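Local atomic coordinates of lactate utilization protein C (Deinococcus radiodurans, PDB entry 2G40), a protein that may take part in the utilization of L-lactate, working as a homodimer whose exact biochemical activity remains unestablished. Residues A[141-146]-A[192-197]; A[128-133]-A[160-165]. All blocks are in the same frame, centred on the assembly; numbering follows the deposited sequence.

Contact 1: residues A[141-146]-A[192-197]; sequences TIILDH and LTWLSG
Between Ile142 and Leu195, and again between Leu144 and Thr193, each residue gives its N-H to the other's carbonyl, so four backbone bonds tie the antiparallel strands 141-144 and 192-196. The straightest is Leu195 N to Ile142 O, 2.8 Å with 176° at the hydrogen. Beyond the last pair, His146 has CG anti to the carbonyl carbon (chi1 -59°) and its side chain crosses that of Thr193 at about a right angle, NE2 meeting Thr193 OG1 at 2.7 Å near the ring plane. The other nitrogen, ND1, donates to Gly151 O, so both nitrogens are occupied and the imidazole is fixed in rotation, with Leu144 CB over one face, toward the rim. At the far end Thr141 OG1 meets Ser196 OG at 2.6 Å, and Thr141 OG1 also bonds to Thr139 OG1, which keeps these buried hydroxyls satisfied. This pairing belongs to the small mixed sheet of the LUD domain, and strand 192-196 continues it into an antiparallel ladder with the second subunit. Trp194 suits that boundary: its ring stacks on Trp194 of the second subunit, while Ile143 CD1 sits over the centre of its six-membered ring, a CH-pi contact of 3.6 Å to the centroid. Next to it, Leu192 CD2 packs against Asp145 CB at 3.6 Å; the Asp145 carboxylate leads away from strand 192-196, and its OD2 forms a salt bridge with Arg147 and a hydrogen bond with Ser185.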
loop_
_atom_site.group_PDB
_atom_site.type_symbol
_atom_site.label_atom_id
_atom_site.label_comp_id
_atom_site.label_asym_id
_atom_site.label_seq_id
_atom_site.Cartn_x
_atom_site.Cartn_y
_atom_site.Cartn_z
ATOM N N THR A 141 12.718 0.994 4.779
ATOM C CA THR A 141 11.381 1.204 4.205
ATOM C C THR A 141 11.415 2.107 3.013
ATOM O O THR A 141 12.074 3.143 3.035
ATOM C CB THR A 141 10.438 1.874 5.226
ATOM O OG1 THR A 141 10.291 1.020 6.355
ATOM C CG2 THR A 141 9.044 2.163 4.617
ATOM N N ILE A 142 10.667 1.731 1.987
ATOM C CA ILE A 142 10.466 2.603 0.886
ATOM C C ILE A 142 8.973 2.899 0.872
ATOM O O ILE A 142 8.127 1.991 0.899
ATOM C CB ILE A 142 10.938 1.994 -0.427
ATOM C CG1 ILE A 142 12.464 1.824 -0.423
ATOM C CG2 ILE A 142 10.511 2.880 -1.568
ATOM C CD1 ILE A 142 12.984 0.909 -1.505
ATOM N N ILE A 143 8.658 4.182 0.857
ATOM C CA ILE A 143 7.271 4.609 0.751
ATOM C C ILE A 143 6.993 5.147 -0.646
ATOM O O ILE A 143 7.707 6.026 -1.148
ATOM C CB ILE A 143 6.925 5.703 1.750
ATOM C CG1 ILE A 143 7.187 5.233 3.186
ATOM C CG2 ILE A 143 5.431 6.139 1.556
ATOM C CD1 ILE A 143 7.090 6.336 4.257
ATOM N N LEU A 144 5.954 4.597 -1.248
ATOM C CA LEU A 144 5.399 5.096 -2.472
ATOM C C LEU A 144 4.142 5.870 -2.175
ATOM O O LEU A 144 3.286 5.406 -1.411
ATOM C CB LEU A 144 5.015 3.944 -3.386
ATOM C CG LEU A 144 6.051 2.859 -3.681
ATOM C CD1 LEU A 144 5.497 2.012 -4.829
ATOM C CD2 LEU A 144 7.434 3.400 -4.025
ATOM N N ASP A 145 3.993 6.997 -2.860
ATOM C CA ASP A 145 2.755 7.767 -2.823
ATOM C C ASP A 145 2.068 7.849 -4.189
ATOM O O ASP A 145 1.104 8.581 -4.339
ATOM C CB ASP A 145 2.952 9.161 -2.193
ATOM C CG ASP A 145 3.805 10.099 -3.042
ATOM O OD1 ASP A 145 4.311 9.688 -4.102
ATOM O OD2 ASP A 145 3.995 11.245 -2.611
ATOM N N HIS A 146 2.571 7.093 -5.161
ATOM C CA HIS A 146 1.854 6.797 -6.402
ATOM C C HIS A 146 1.620 8.012 -7.262
ATOM O O HIS A 146 0.634 8.108 -7.965
ATOM C CB HIS A 146 0.600 5.998 -6.037
ATOM C CG HIS A 146 0.947 4.727 -5.335
ATOM N ND1 HIS A 146 1.584 3.689 -5.983
ATOM C CD2 HIS A 146 0.863 4.364 -4.033
ATOM C CE1 HIS A 146 1.833 2.725 -5.116
ATOM N NE2 HIS A 146 1.386 3.103 -3.934
ATOM N N LEU A 192 -0.656 5.539 0.195
ATOM C CA LEU A 192 0.748 5.226 0.463
ATOM C C LEU A 192 0.925 3.745 0.550
ATOM O O LEU A 192 0.080 3.042 1.107
ATOM C CB LEU A 192 1.236 5.823 1.770
ATOM C CG LEU A 192 1.075 7.309 2.045
ATOM C CD1 LEU A 192 1.697 7.578 3.379
ATOM C CD2 LEU A 192 1.721 8.172 0.992
ATOM N N THR A 193 2.046 3.283 0.023
ATOM C CA THR A 193 2.425 1.894 0.120
ATOM C C THR A 193 3.801 1.889 0.771
ATOM O O THR A 193 4.732 2.477 0.251
ATOM C CB THR A 193 2.446 1.251 -1.273
ATOM O OG1 THR A 193 1.159 1.418 -1.899
ATOM C CG2 THR A 193 2.820 -0.176 -1.178
ATOM N N TRP A 194 3.912 1.256 1.931
ATOM C CA TRP A 194 5.179 1.188 2.640
ATOM C C TRP A 194 5.724 -0.214 2.491
ATOM O O TRP A 194 5.110 -1.173 2.963
ATOM C CB TRP A 194 4.983 1.404 4.118
ATOM C CG TRP A 194 4.561 2.759 4.554
ATOM C CD1 TRP A 194 3.618 3.552 3.996
ATOM C CD2 TRP A 194 5.054 3.456 5.696
ATOM N NE1 TRP A 194 3.505 4.721 4.706
ATOM C CE2 TRP A 194 4.368 4.684 5.763
ATOM C CE3 TRP A 194 6.001 3.151 6.686
ATOM C CZ2 TRP A 194 4.614 5.620 6.764
ATOM C CZ3 TRP A 194 6.249 4.067 7.665
ATOM C CH2 TRP A 194 5.545 5.292 7.716
ATOM N N LEU A 195 6.888 -0.316 1.870
ATOM C CA LEU A 195 7.556 -1.579 1.612
ATOM C C LEU A 195 8.761 -1.588 2.533
ATOM O O LEU A 195 9.556 -0.677 2.468
ATOM C CB LEU A 195 8.008 -1.615 0.156
ATOM C CG LEU A 195 6.946 -1.134 -0.837
ATOM C CD1 LEU A 195 7.560 -0.792 -2.161
ATOM C CD2 LEU A 195 5.882 -2.193 -0.982
ATOM N N SER A 196 8.883 -2.591 3.401
ATOM C CA SER A 196 9.879 -2.544 4.480
ATOM C C SER A 196 10.616 -3.847 4.668
ATOM O O SER A 196 10.011 -4.923 4.638
ATOM C CB SER A 196 9.237 -2.184 5.827
ATOM O OG SER A 196 8.594 -0.923 5.793
ATOM N N GLY A 197 11.925 -3.731 4.852
ATOM C CA GLY A 197 12.762 -4.841 5.287
ATOM C C GLY A 197 12.570 -5.094 6.764
ATOM O O GLY A 197 12.617 -6.241 7.211
#

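Contact 2: residues A[128-133]-A[160-165]; sequences VLTGCA and DFHICV
Val128 and Leu129 lie beside His162 and Ile163 in parallel register, with N-H groups and carbonyls of the two strands bonding in turn from Val128 N to Phe161 O through to Val165 N and Thr130 O. These are neighbouring strands in the parallel sheet of the LUD domain, consistent with its family's place among the Rossmann-type nucleotide-binding folds. On one face Leu129 CD1 reaches across to Ile163 CG2 at 3.8 Å and Val165 CG2 at 4.0 Å; branched aliphatic residues suit this place, where helix 79-87 covers the sheet. The opposite face is more polar. His162 has CG anti to the backbone N (chi1 -177°), and its side chain crosses that of Thr130 at about a right angle, with NE2 donating to Thr130 OG1 at 2.7 Å, in the ring plane. OG1 sits between the backbone N and the carbonyl carbon (chi1 77°) and donates its own hydrogen bond to Gly131 O, 2.7 Å away, on a lone pair of that carbonyl. A threonine is apt here because one hydroxyl both accepts and donates. A valine in its place would probably leave the NE2 proton of His162 without its acceptor and Gly131 O without this donor. Cys164 CB covers one face of the imidazole, offset toward the rim. Past the end of strand 127-130, Cys132 N no longer bonds Val165 O directly; a water accepts from Cys132 N at 3.1 Å and donates to Val165 O at 2.7 Å.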
loop_
_atom_site.group_PDB
_atom_site.type_symbol
_atom_site.label_atom_id
_atom_site.label_comp_id
_atom_site.label_asym_id
_atom_site.label_seq_id
_atom_site.Cartn_x
_atom_site.Cartn_y
_atom_site.Cartn_z
ATOM N N VAL A 128 8.798 -3.666 -13.165
ATOM C CA VAL A 128 8.274 -2.324 -13.092
ATOM C C VAL A 128 9.391 -1.451 -12.534
ATOM O O VAL A 128 10.132 -1.860 -11.639
ATOM C CB VAL A 128 7.012 -2.252 -12.201
ATOM C CG1 VAL A 128 7.276 -2.763 -10.744
ATOM C CG2 VAL A 128 6.441 -0.842 -12.208
ATOM N N LEU A 129 9.474 -0.240 -13.067
ATOM C CA LEU A 129 10.484 0.725 -12.690
ATOM C C LEU A 129 9.766 1.891 -12.041
ATOM O O LEU A 129 8.835 2.438 -12.626
ATOM C CB LEU A 129 11.235 1.206 -13.934
ATOM C CG LEU A 129 12.175 2.395 -13.731
ATOM C CD1 LEU A 129 13.320 1.997 -12.815
ATOM C CD2 LEU A 129 12.692 2.921 -15.027
ATOM N N THR A 130 10.152 2.243 -10.814
ATOM C CA THR A 130 9.532 3.379 -10.141
ATOM C C THR A 130 10.534 4.207 -9.378
ATOM O O THR A 130 11.620 3.744 -9.027
ATOM C CB THR A 130 8.433 2.981 -9.090
ATOM O OG1 THR A 130 9.058 2.513 -7.879
ATOM C CG2 THR A 130 7.492 1.932 -9.621
ATOM N N GLY A 131 10.119 5.436 -9.107
ATOM C CA GLY A 131 10.724 6.248 -8.062
ATOM C C GLY A 131 10.056 5.907 -6.742
ATOM O O GLY A 131 9.457 4.840 -6.570
ATOM N N CYS A 132 10.165 6.814 -5.794
ATOM C CA CYS A 132 9.452 6.675 -4.528
ATOM C C CYS A 132 9.213 8.040 -3.944
ATOM O O CYS A 132 9.649 9.052 -4.527
ATOM C CB CYS A 132 10.246 5.855 -3.548
ATOM S SG CYS A 132 11.835 6.558 -3.072
ATOM N N ALA A 133 8.522 8.073 -2.812
ATOM C CA ALA A 133 8.272 9.321 -2.109
ATOM C C ALA A 133 9.387 9.637 -1.120
ATOM O O ALA A 133 9.878 10.784 -1.052
ATOM C CB ALA A 133 6.938 9.287 -1.403
ATOM N N ASP A 160 6.419 -9.035 -10.917
ATOM C CA ASP A 160 7.177 -9.821 -9.943
ATOM C C ASP A 160 8.533 -9.256 -9.567
ATOM O O ASP A 160 9.175 -9.772 -8.660
ATOM C CB ASP A 160 7.352 -11.213 -10.483
ATOM C CG ASP A 160 7.618 -12.237 -9.397
ATOM O OD1 ASP A 160 6.995 -12.168 -8.319
ATOM O OD2 ASP A 160 8.428 -13.131 -9.657
ATOM N N PHE A 161 8.975 -8.212 -10.255
ATOM C CA PHE A 161 10.283 -7.631 -10.061
ATOM C C PHE A 161 10.120 -6.131 -10.099
ATOM O O PHE A 161 9.618 -5.600 -11.077
ATOM C CB PHE A 161 11.232 -8.082 -11.170
ATOM C CG PHE A 161 12.627 -7.474 -11.124
ATOM C CD1 PHE A 161 13.220 -7.063 -9.946
ATOM C CD2 PHE A 161 13.353 -7.368 -12.300
ATOM C CE1 PHE A 161 14.519 -6.531 -9.936
ATOM C CE2 PHE A 161 14.643 -6.848 -12.295
ATOM C CZ PHE A 161 15.221 -6.440 -11.129
ATOM N N HIS A 162 10.464 -5.476 -8.984
ATOM C CA HIS A 162 10.341 -4.035 -8.812
ATOM C C HIS A 162 11.757 -3.491 -8.768
ATOM O O HIS A 162 12.588 -3.962 -7.993
ATOM C CB HIS A 162 9.596 -3.760 -7.499
ATOM C CG HIS A 162 9.325 -2.313 -7.203
ATOM N ND1 HIS A 162 8.836 -1.898 -5.986
ATOM C CD2 HIS A 162 9.472 -1.195 -7.953
ATOM C CE1 HIS A 162 8.691 -0.585 -5.996
ATOM N NE2 HIS A 162 9.080 -0.131 -7.176
ATOM N N ILE A 163 12.033 -2.557 -9.662
ATOM C CA ILE A 163 13.235 -1.744 -9.634
ATOM C C ILE A 163 12.830 -0.363 -9.138
ATOM O O ILE A 163 12.070 0.351 -9.802
ATOM C CB ILE A 163 13.883 -1.583 -11.009
ATOM C CG1 ILE A 163 14.231 -2.965 -11.600
ATOM C CG2 ILE A 163 15.141 -0.721 -10.885
ATOM C CD1 ILE A 163 14.702 -2.930 -13.055
ATOM N N CYS A 164 13.332 -0.000 -7.965
ATOM C CA CYS A 164 12.910 1.219 -7.315
ATOM C C CYS A 164 14.098 2.153 -7.158
ATOM O O CYS A 164 15.100 1.816 -6.504
ATOM C CB CYS A 164 12.313 0.881 -5.956
ATOM S SG CYS A 164 11.742 2.315 -5.108
ATOM N N VAL A 165 13.989 3.326 -7.768
ATOM C CA VAL A 165 15.082 4.306 -7.760
ATOM C C VAL A 165 14.817 5.279 -6.626
ATOM O O VAL A 165 13.761 5.880 -6.568
ATOM C CB VAL A 165 15.180 5.077 -9.097
ATOM C CG1 VAL A 165 16.200 6.198 -9.004
ATOM C CG2 VAL A 165 15.526 4.138 -10.224
HETATM O O HOH W 1 12.793 8.374 -6.499
#

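How the contacts relate
Both contacts are buried, but contact 2 lies near the centre of the chain, in the parallel sheet, whereas contact 1 belongs to the smaller mixed sheet and borders the second subunit, which does not touch contact 2. Each combines a backbone ladder with a histidine-hydroxyl bond: in contact 2 the histidine is the donor and lies within a strand, while in contact 1 it lies in the turn after the strand and is held from both nitrogens. The two meet where the chain leaves strand 127-130: Ala133 N probably bonds to Ile143 O at 2.8 Å, and Ile142 CG2 packs on Cys132 CB. The segments alternate along the chain, interlacing the two sheets.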